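Aerobactin synthase IucA (Klebsiella pneumoniae subsp. pneumoniae, PDB 5JM8) binds ATP and magnesium and, as an NIS synthetase, probably uses the nucleotide to drive an amide-forming condensation in assembly of the siderophore aerobactin. Local coordinates at residues 200-205 / 220-225; 302-307 / 324-329. All coordinates share one frame; numbering follows the deposited sequence.

Interaction 1 of 2, residues 200-205 / 220-225; sequences QRLTRF and NQWLFP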
ATOM      1  N   GLN A 200       1.671   0.543  32.187  1.00 25.40           N
ATOM      2  CA  GLN A 200       1.784  -0.230  30.960  1.00 24.57           C
ATOM      3  C   GLN A 200       1.209   0.495  29.739  1.00 23.38           C
ATOM      4  O   GLN A 200       1.742   0.358  28.636  1.00 23.65           O
ATOM      5  CB  GLN A 200       1.091  -1.581  31.139  1.00 25.15           C
ATOM      6  CG  GLN A 200       1.822  -2.532  32.080  1.00 29.17           C
ATOM      7  CD  GLN A 200       0.936  -3.658  32.586  1.00 34.26           C
ATOM      8  OE1 GLN A 200      -0.285  -3.626  32.426  1.00 36.24           O
ATOM      9  NE2 GLN A 200       1.551  -4.662  33.199  1.00 35.12           N
ATOM     10  N   ARG A 201       0.128   1.253  29.923  1.00 25.79           N
ATOM     11  CA  ARG A 201      -0.451   2.017  28.814  1.00 28.87           C
ATOM     12  C   ARG A 201       0.546   3.019  28.262  1.00 29.95           C
ATOM     13  O   ARG A 201       0.842   3.021  27.068  1.00 31.85           O
ATOM     14  CB  ARG A 201      -1.715   2.778  29.237  1.00 30.99           C
ATOM     15  CG  ARG A 201      -3.054   2.055  29.050  1.00 30.50           C
ATOM     16  CD  ARG A 201      -3.276   1.448  27.664  1.00 26.07           C
ATOM     17  NE  ARG A 201      -4.124   2.246  26.781  1.00 22.32           N
ATOM     18  CZ  ARG A 201      -5.418   2.484  26.977  1.00 21.27           C
ATOM     19  NH1 ARG A 201      -6.038   2.028  28.056  1.00 23.01           N
ATOM     20  NH2 ARG A 201      -6.093   3.206  26.088  1.00 20.17           N
ATOM     21  N   LEU A 202       1.054   3.871  29.146  1.00 29.06           N
ATOM     22  CA  LEU A 202       1.972   4.933  28.764  1.00 26.56           C
ATOM     23  C   LEU A 202       3.229   4.358  28.127  1.00 28.85           C
ATOM     24  O   LEU A 202       3.838   4.982  27.258  1.00 31.14           O
ATOM     25  CB  LEU A 202       2.330   5.782  29.984  1.00 23.76           C
ATOM     26  CG  LEU A 202       1.130   6.403  30.705  1.00 23.65           C
ATOM     27  CD1 LEU A 202       1.570   7.134  31.966  1.00 24.45           C
ATOM     28  CD2 LEU A 202       0.375   7.345  29.777  1.00 22.53           C
ATOM     29  N   THR A 203       3.610   3.162  28.562  1.00 27.03           N
ATOM     30  CA  THR A 203       4.744   2.462  27.974  1.00 26.52           C
ATOM     31  C   THR A 203       4.427   2.083  26.533  1.00 26.01           C
ATOM     32  O   THR A 203       5.209   2.363  25.624  1.00 29.91           O
ATOM     33  CB  THR A 203       5.106   1.190  28.766  1.00 26.38           C
ATOM     34  OG1 THR A 203       5.515   1.546  30.093  1.00 28.85           O
ATOM     35  CG2 THR A 203       6.236   0.440  28.087  1.00 23.53           C
ATOM     36  N   ARG A 204       3.279   1.443  26.333  1.00 26.49           N
ATOM     37  CA  ARG A 204       2.841   1.051  24.997  1.00 24.48           C
ATOM     38  C   ARG A 204       2.647   2.272  24.112  1.00 28.07           C
ATOM     39  O   ARG A 204       3.133   2.315  22.983  1.00 33.86           O
ATOM     40  CB  ARG A 204       1.534   0.256  25.059  1.00 23.09           C
ATOM     41  CG  ARG A 204       1.157  -0.409  23.739  1.00 22.63           C
ATOM     42  CD  ARG A 204      -0.223  -1.046  23.794  1.00 23.13           C
ATOM     43  NE  ARG A 204      -1.296  -0.056  23.770  1.00 21.18           N
ATOM     44  CZ  ARG A 204      -2.585  -0.348  23.909  1.00 20.64           C
ATOM     45  NH1 ARG A 204      -3.494   0.617  23.870  1.00 19.85           N
ATOM     46  NH2 ARG A 204      -2.967  -1.604  24.087  1.00 20.38           N
ATOM     47  N   PHE A 205       1.935   3.263  24.640  1.00 25.77           N
ATOM     48  CA  PHE A 205       1.615   4.471  23.888  1.00 23.86           C
ATOM     49  C   PHE A 205       2.885   5.206  23.472  1.00 23.43           C
ATOM     50  O   PHE A 205       3.022   5.621  22.323  1.00 24.33           O
ATOM     51  CB  PHE A 205       0.717   5.393  24.721  1.00 23.75           C
ATOM     52  CG  PHE A 205       0.245   6.615  23.982  1.00 23.02           C
ATOM     53  CD1 PHE A 205      -0.912   6.577  23.222  1.00 22.26           C
ATOM     54  CD2 PHE A 205       0.955   7.801  24.051  1.00 22.84           C
ATOM     55  CE1 PHE A 205      -1.351   7.697  22.544  1.00 22.58           C
ATOM     56  CE2 PHE A 205       0.521   8.926  23.374  1.00 23.82           C
ATOM     57  CZ  PHE A 205      -0.633   8.873  22.619  1.00 23.77           C
ATOM     58  N   ASN A 220      10.703   4.350  37.826  1.00 32.51           N
ATOM     59  CA  ASN A 220      10.153   5.503  38.518  1.00 32.80           C
ATOM     60  C   ASN A 220       9.791   6.625  37.562  1.00 34.86           C
ATOM     61  O   ASN A 220       8.842   7.370  37.802  1.00 43.03           O
ATOM     62  CB  ASN A 220      11.145   6.007  39.562  1.00 35.20           C
ATOM     63  CG  ASN A 220      11.412   4.984  40.649  1.00 42.36           C
ATOM     64  OD1 ASN A 220      10.538   4.187  40.995  1.00 45.50           O
ATOM     65  ND2 ASN A 220      12.624   4.998  41.189  1.00 45.55           N
ATOM     66  N   GLN A 221      10.544   6.733  36.473  1.00 30.95           N
ATOM     67  CA  GLN A 221      10.378   7.826  35.523  1.00 31.55           C
ATOM     68  C   GLN A 221       9.631   7.355  34.274  1.00 30.36           C
ATOM     69  O   GLN A 221      10.134   6.526  33.514  1.00 31.96           O
ATOM     70  CB  GLN A 221      11.752   8.411  35.163  1.00 34.72           C
ATOM     71  CG  GLN A 221      11.768   9.283  33.918  1.00 35.08           C
ATOM     72  CD  GLN A 221      13.116   9.944  33.671  1.00 37.45           C
ATOM     73  OE1 GLN A 221      13.279  11.140  33.903  1.00 43.27           O
ATOM     74  NE2 GLN A 221      14.081   9.171  33.178  1.00 33.87           N
ATOM     75  N   TRP A 222       8.429   7.897  34.075  1.00 30.78           N
ATOM     76  CA  TRP A 222       7.556   7.492  32.976  1.00 29.93           C
ATOM     77  C   TRP A 222       7.411   8.589  31.928  1.00 29.99           C
ATOM     78  O   TRP A 222       7.524   9.776  32.234  1.00 32.65           O
ATOM     79  CB  TRP A 222       6.168   7.122  33.503  1.00 29.97           C
ATOM     80  CG  TRP A 222       6.161   6.030  34.528  1.00 31.54           C
ATOM     81  CD1 TRP A 222       7.222   5.275  34.934  1.00 29.64           C
ATOM     82  CD2 TRP A 222       5.032   5.574  35.281  1.00 28.19           C
ATOM     83  NE1 TRP A 222       6.824   4.377  35.892  1.00 31.66           N
ATOM     84  CE2 TRP A 222       5.483   4.541  36.123  1.00 29.18           C
ATOM     85  CE3 TRP A 222       3.684   5.940  35.323  1.00 27.83           C
ATOM     86  CZ2 TRP A 222       4.634   3.868  36.998  1.00 29.82           C
ATOM     87  CZ3 TRP A 222       2.842   5.271  36.192  1.00 28.46           C
ATOM     88  CH2 TRP A 222       3.320   4.247  37.019  1.00 29.79           C
ATOM     89  N   LEU A 223       7.142   8.179  30.693  1.00 27.91           N
ATOM     90  CA  LEU A 223       6.875   9.113  29.607  1.00 26.08           C
ATOM     91  C   LEU A 223       5.404   9.515  29.624  1.00 30.15           C
ATOM     92  O   LEU A 223       4.520   8.663  29.738  1.00 34.18           O
ATOM     93  CB  LEU A 223       7.250   8.493  28.260  1.00 24.48           C
ATOM     94  CG  LEU A 223       8.725   8.121  28.090  1.00 23.64           C
ATOM     95  CD1 LEU A 223       8.935   7.359  26.791  1.00 22.88           C
ATOM     96  CD2 LEU A 223       9.602   9.364  28.130  1.00 23.95           C
ATOM     97  N   PHE A 224       5.155  10.816  29.504  1.00 30.41           N
ATOM     98  CA  PHE A 224       3.823  11.380  29.679  1.00 27.64           C
ATOM     99  C   PHE A 224       3.489  12.317  28.516  1.00 31.83           C
ATOM    100  O   PHE A 224       4.130  13.354  28.356  1.00 40.46           O
ATOM    101  CB  PHE A 224       3.756  12.121  31.015  1.00 24.84           C
ATOM    102  CG  PHE A 224       2.386  12.614  31.376  1.00 25.21           C
ATOM    103  CD1 PHE A 224       1.490  11.793  32.037  1.00 26.30           C
ATOM    104  CD2 PHE A 224       2.005  13.908  31.075  1.00 24.53           C
ATOM    105  CE1 PHE A 224       0.232  12.254  32.376  1.00 28.04           C
ATOM    106  CE2 PHE A 224       0.754  14.373  31.409  1.00 24.91           C
ATOM    107  CZ  PHE A 224      -0.135  13.546  32.061  1.00 26.52           C
ATOM    108  N   PRO A 225       2.488  11.956  27.694  1.00 26.59           N
ATOM    109  CA  PRO A 225       2.200  12.749  26.493  1.00 26.46           C
ATOM    110  C   PRO A 225       1.416  14.026  26.778  1.00 27.87           C
ATOM    111  O   PRO A 225       0.582  14.049  27.683  1.00 27.08           O
ATOM    112  CB  PRO A 225       1.369  11.791  25.643  1.00 24.63           C
ATOM    113  CG  PRO A 225       0.639  10.966  26.644  1.00 24.16           C
ATOM    114  CD  PRO A 225       1.577  10.802  27.813  1.00 25.14           C
TER

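Interaction 2 of 2, residues 302-307 / 324-329; sequences RLARLA and VMQEDG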
ATOM      1  N   ARG A 302     -16.245   4.177  33.409  1.00 28.17           N
ATOM      2  CA  ARG A 302     -17.496   3.559  33.833  1.00 25.90           C
ATOM      3  C   ARG A 302     -18.127   2.759  32.700  1.00 27.02           C
ATOM      4  O   ARG A 302     -18.541   1.614  32.887  1.00 28.76           O
ATOM      5  CB  ARG A 302     -18.467   4.635  34.327  1.00 25.93           C
ATOM      6  CG  ARG A 302     -19.818   4.109  34.788  1.00 26.61           C
ATOM      7  CD  ARG A 302     -20.636   5.196  35.467  1.00 27.28           C
ATOM      8  NE  ARG A 302     -19.927   5.766  36.611  1.00 28.16           N
ATOM      9  CZ  ARG A 302     -19.511   7.027  36.704  1.00 32.36           C
ATOM     10  NH1 ARG A 302     -19.742   7.901  35.729  1.00 33.36           N
ATOM     11  NH2 ARG A 302     -18.869   7.424  37.794  1.00 34.35           N
ATOM     12  N   LEU A 303     -18.189   3.368  31.523  1.00 23.63           N
ATOM     13  CA  LEU A 303     -18.740   2.712  30.346  1.00 26.18           C
ATOM     14  C   LEU A 303     -17.833   1.572  29.887  1.00 24.84           C
ATOM     15  O   LEU A 303     -18.308   0.543  29.409  1.00 26.19           O
ATOM     16  CB  LEU A 303     -18.937   3.728  29.215  1.00 24.46           C
ATOM     17  CG  LEU A 303     -19.593   3.229  27.925  1.00 24.93           C
ATOM     18  CD1 LEU A 303     -21.003   2.717  28.185  1.00 24.75           C
ATOM     19  CD2 LEU A 303     -19.610   4.332  26.877  1.00 20.25           C
ATOM     20  N   ALA A 304     -16.525   1.758  30.040  1.00 23.21           N
ATOM     21  CA  ALA A 304     -15.556   0.756  29.612  1.00 22.11           C
ATOM     22  C   ALA A 304     -15.620  -0.494  30.488  1.00 27.80           C
ATOM     23  O   ALA A 304     -15.546  -1.614  29.985  1.00 28.30           O
ATOM     24  CB  ALA A 304     -14.155   1.340  29.627  1.00 21.94           C
ATOM     25  N   ARG A 305     -15.744  -0.298  31.798  1.00 24.05           N
ATOM     26  CA  ARG A 305     -15.892  -1.415  32.728  1.00 26.27           C
ATOM     27  C   ARG A 305     -17.227  -2.116  32.512  1.00 28.15           C
ATOM     28  O   ARG A 305     -17.338  -3.332  32.664  1.00 32.45           O
ATOM     29  CB  ARG A 305     -15.791  -0.934  34.175  1.00 26.22           C
ATOM     30  CG  ARG A 305     -14.419  -0.438  34.569  1.00 26.37           C
ATOM     31  CD  ARG A 305     -14.377  -0.048  36.031  1.00 27.64           C
ATOM     32  NE  ARG A 305     -13.071   0.474  36.410  1.00 27.83           N
ATOM     33  CZ  ARG A 305     -12.020  -0.283  36.705  1.00 28.19           C
ATOM     34  NH1 ARG A 305     -12.114  -1.608  36.659  1.00 28.41           N
ATOM     35  NH2 ARG A 305     -10.871   0.286  37.041  1.00 28.39           N
ATOM     36  N   LEU A 306     -18.238  -1.331  32.160  1.00 29.81           N
ATOM     37  CA  LEU A 306     -19.561  -1.866  31.874  1.00 25.22           C
ATOM     38  C   LEU A 306     -19.547  -2.668  30.577  1.00 27.65           C
ATOM     39  O   LEU A 306     -20.375  -3.558  30.381  1.00 27.32           O
ATOM     40  CB  LEU A 306     -20.580  -0.729  31.791  1.00 25.13           C
ATOM     41  CG  LEU A 306     -22.063  -1.108  31.748  1.00 28.25           C
ATOM     42  CD1 LEU A 306     -22.467  -1.916  32.975  1.00 28.15           C
ATOM     43  CD2 LEU A 306     -22.917   0.146  31.631  1.00 26.39           C
ATOM     44  N   ALA A 307     -18.600  -2.356  29.697  1.00 25.65           N
ATOM     45  CA  ALA A 307     -18.514  -3.025  28.403  1.00 26.06           C
ATOM     46  C   ALA A 307     -17.924  -4.427  28.519  1.00 30.87           C
ATOM     47  O   ALA A 307     -17.864  -5.165  27.532  1.00 33.00           O
ATOM     48  CB  ALA A 307     -17.696  -2.192  27.433  1.00 23.92           C
ATOM     49  N   VAL A 324     -18.665   1.011  20.043  1.00 16.13           N
ATOM     50  CA  VAL A 324     -18.360   2.207  20.814  1.00 16.41           C
ATOM     51  C   VAL A 324     -16.846   2.268  20.995  1.00 16.33           C
ATOM     52  O   VAL A 324     -16.224   1.273  21.368  1.00 16.57           O
ATOM     53  CB  VAL A 324     -19.070   2.206  22.190  1.00 17.30           C
ATOM     54  CG1 VAL A 324     -18.634   3.399  23.027  1.00 17.65           C
ATOM     55  CG2 VAL A 324     -20.577   2.218  22.009  1.00 17.43           C
ATOM     56  N   MET A 325     -16.254   3.425  20.703  1.00 17.21           N
ATOM     57  CA  MET A 325     -14.834   3.643  20.966  1.00 16.31           C
ATOM     58  C   MET A 325     -14.625   3.909  22.452  1.00 17.12           C
ATOM     59  O   MET A 325     -14.838   5.023  22.930  1.00 17.73           O
ATOM     60  CB  MET A 325     -14.293   4.811  20.139  1.00 15.78           C
ATOM     61  CG  MET A 325     -14.009   4.467  18.689  1.00 15.64           C
ATOM     62  SD  MET A 325     -13.538   5.915  17.724  1.00 18.09           S
ATOM     63  CE  MET A 325     -12.946   5.148  16.217  1.00 17.42           C
ATOM     64  N   GLN A 326     -14.210   2.873  23.174  1.00 18.61           N
ATOM     65  CA  GLN A 326     -14.093   2.943  24.625  1.00 22.65           C
ATOM     66  C   GLN A 326     -12.920   3.801  25.065  1.00 24.12           C
ATOM     67  O   GLN A 326     -11.796   3.635  24.589  1.00 23.55           O
ATOM     68  CB  GLN A 326     -13.942   1.540  25.216  1.00 18.75           C
ATOM     69  CG  GLN A 326     -15.130   0.624  24.977  1.00 18.77           C
ATOM     70  CD  GLN A 326     -16.396   1.115  25.652  1.00 22.85           C
ATOM     71  OE1 GLN A 326     -16.350   1.945  26.559  1.00 24.74           O
ATOM     72  NE2 GLN A 326     -17.536   0.605  25.205  1.00 20.37           N
ATOM     73  N   GLU A 327     -13.201   4.719  25.984  1.00 23.26           N
ATOM     74  CA  GLU A 327     -12.170   5.524  26.618  1.00 23.63           C
ATOM     75  C   GLU A 327     -11.778   4.866  27.939  1.00 26.35           C
ATOM     76  O   GLU A 327     -12.144   5.339  29.016  1.00 31.08           O
ATOM     77  CB  GLU A 327     -12.669   6.953  26.833  1.00 23.55           C
ATOM     78  CG  GLU A 327     -13.108   7.636  25.547  1.00 28.18           C
ATOM     79  CD  GLU A 327     -13.850   8.936  25.790  1.00 33.65           C
ATOM     80  OE1 GLU A 327     -13.765   9.473  26.915  1.00 34.95           O
ATOM     81  OE2 GLU A 327     -14.531   9.413  24.854  1.00 35.00           O
ATOM     82  N   ASP A 328     -11.027   3.771  27.839  1.00 24.14           N
ATOM     83  CA  ASP A 328     -10.762   2.898  28.979  1.00 24.08           C
ATOM     84  C   ASP A 328      -9.452   3.232  29.687  1.00 28.55           C
ATOM     85  O   ASP A 328      -8.859   2.377  30.345  1.00 32.63           O
ATOM     86  CB  ASP A 328     -10.742   1.432  28.524  1.00 20.99           C
ATOM     87  CG  ASP A 328      -9.746   1.175  27.406  1.00 20.91           C
ATOM     88  OD1 ASP A 328      -8.875   2.036  27.164  1.00 21.72           O
ATOM     89  OD2 ASP A 328      -9.830   0.103  26.769  1.00 19.92           O
ATOM     90  N   GLY A 329      -9.000   4.474  29.546  1.00 28.20           N
ATOM     91  CA  GLY A 329      -7.778   4.909  30.195  1.00 26.96           C
ATOM     92  C   GLY A 329      -7.639   6.415  30.215  1.00 28.36           C
ATOM     93  O   GLY A 329      -8.076   7.102  29.291  1.00 33.02           O
TER

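Interaction 1 of 2, residues 200-205 / 220-225
Helix segment 200-205 crosses strand 221-225 at 65°, with the two axes 8.0 Å apart at their closest approach. The backbones come nearest at Leu202 and Leu223, whose CA atoms lie 6.5 Å apart. Leu202 carries most of the contact. Its CG stands anti to its own carbonyl carbon. A chi2 of 175° sets CD1 anti to CA, so CD1 and CD2 point to different residues of the strand. CB of Leu202 sits 3.6 Å from the backbone O of Leu223, and CD1 also meets that oxygen. CD1 reaches CE3 of Trp222 at 4.1 Å, on the six-membered part of the indole. CD2 meets CD of Pro225 at 4.2 Å. Leu202 crosses both residues at about a right angle. NE1 of Trp222 instead donates a hydrogen bond to the backbone O of Asp219. One helical turn on, Phe205 has its CG anti to the backbone N (chi1 -175°). Its CE2 touches CB of Pro225 at 3.8 Å. The proline CG lies near CE2 and CD2, the approach being oblique. The proline ring is thus shared between Leu202 and Phe205. A helix here packs across an edge strand in a largely buried, mainly apolar contact within the IucA/IucC family region. Strand 221-226 is outermost, within this chain, in a three-stranded antiparallel sheet, paired with strand 177-185. From strand 345-350, Phe346 packs on Leu202 and Pro225, and Leu348 on Phe205. Ile277 of strand 275-284 touches Phe205 and Pro225. The same helix meets a second subunit, Thr203 against its Thr203.

Interaction 2 of 2, residues 302-307 / 324-329
Gln326 reaches from the connection 324-329 to segment 302-307, in the helical region, and folds against it. Its CB points toward that segment, and CG lies anti to its own carbonyl carbon. The chain then bends at chi2 (-64°), which lays the amide along the segment. CD comes 4.0 Å from CB of Ala307. OE1 rests 3.4 Å from CA of Ala304, and CG of Leu303 lies 3.7 Å from the same oxygen. N of Ala304 is also near OE1, but the angle is too poor for a hydrogen bond. NE2 ends 3.6 Å from CB of Ala307. The amide therefore meets this segment by van der Waals contact, between Leu303 and the two alanines.

Two smaller contacts flank it. CG of Leu303 is anti to the backbone N, and its CD2 meets CG1 of Val324 tip to tip at 4.1 Å. Further along the connection, CB of Ala304 packs on CB of Asp328 at 3.6 Å. The CA atoms of Ala304 and Asp328 are 5.3 Å apart, the nearest such pair across the segments. The carboxylate of Asp328 serves another partner, with OD1 in a salt bridge to Arg201.

Trp312 of helix 310-318 packs on Leu303, Ala307, Val324 and Gln326. The connection itself leads from strand 322-324 to strand 329-334. Backbone hydrogen bonds join Met325 to Tyr445 and Gln326 to Glu350, so helix 294-306 rests on a segment held between two sheets.

The two contacts follow one another along the chain, with centres about 20 Å apart. One salt bridge joins them directly: NH1 of Arg201 lies 3.0 Å from OD1 of Asp328. NH1 of Arg201 also packs 4.0 Å from CA of Gly329. Helix 198-209 is thereby fastened to the connection that leads into strand 329-334. Asp275 shares in this charge network, taking both Arg201 and Arg204. Neither contact reaches the nucleotide. The side chain of Phe205 is about 14 Å from the bound ATP. That of Val324 is about 11 Å from ATP and about 12 Å from the magnesium ion.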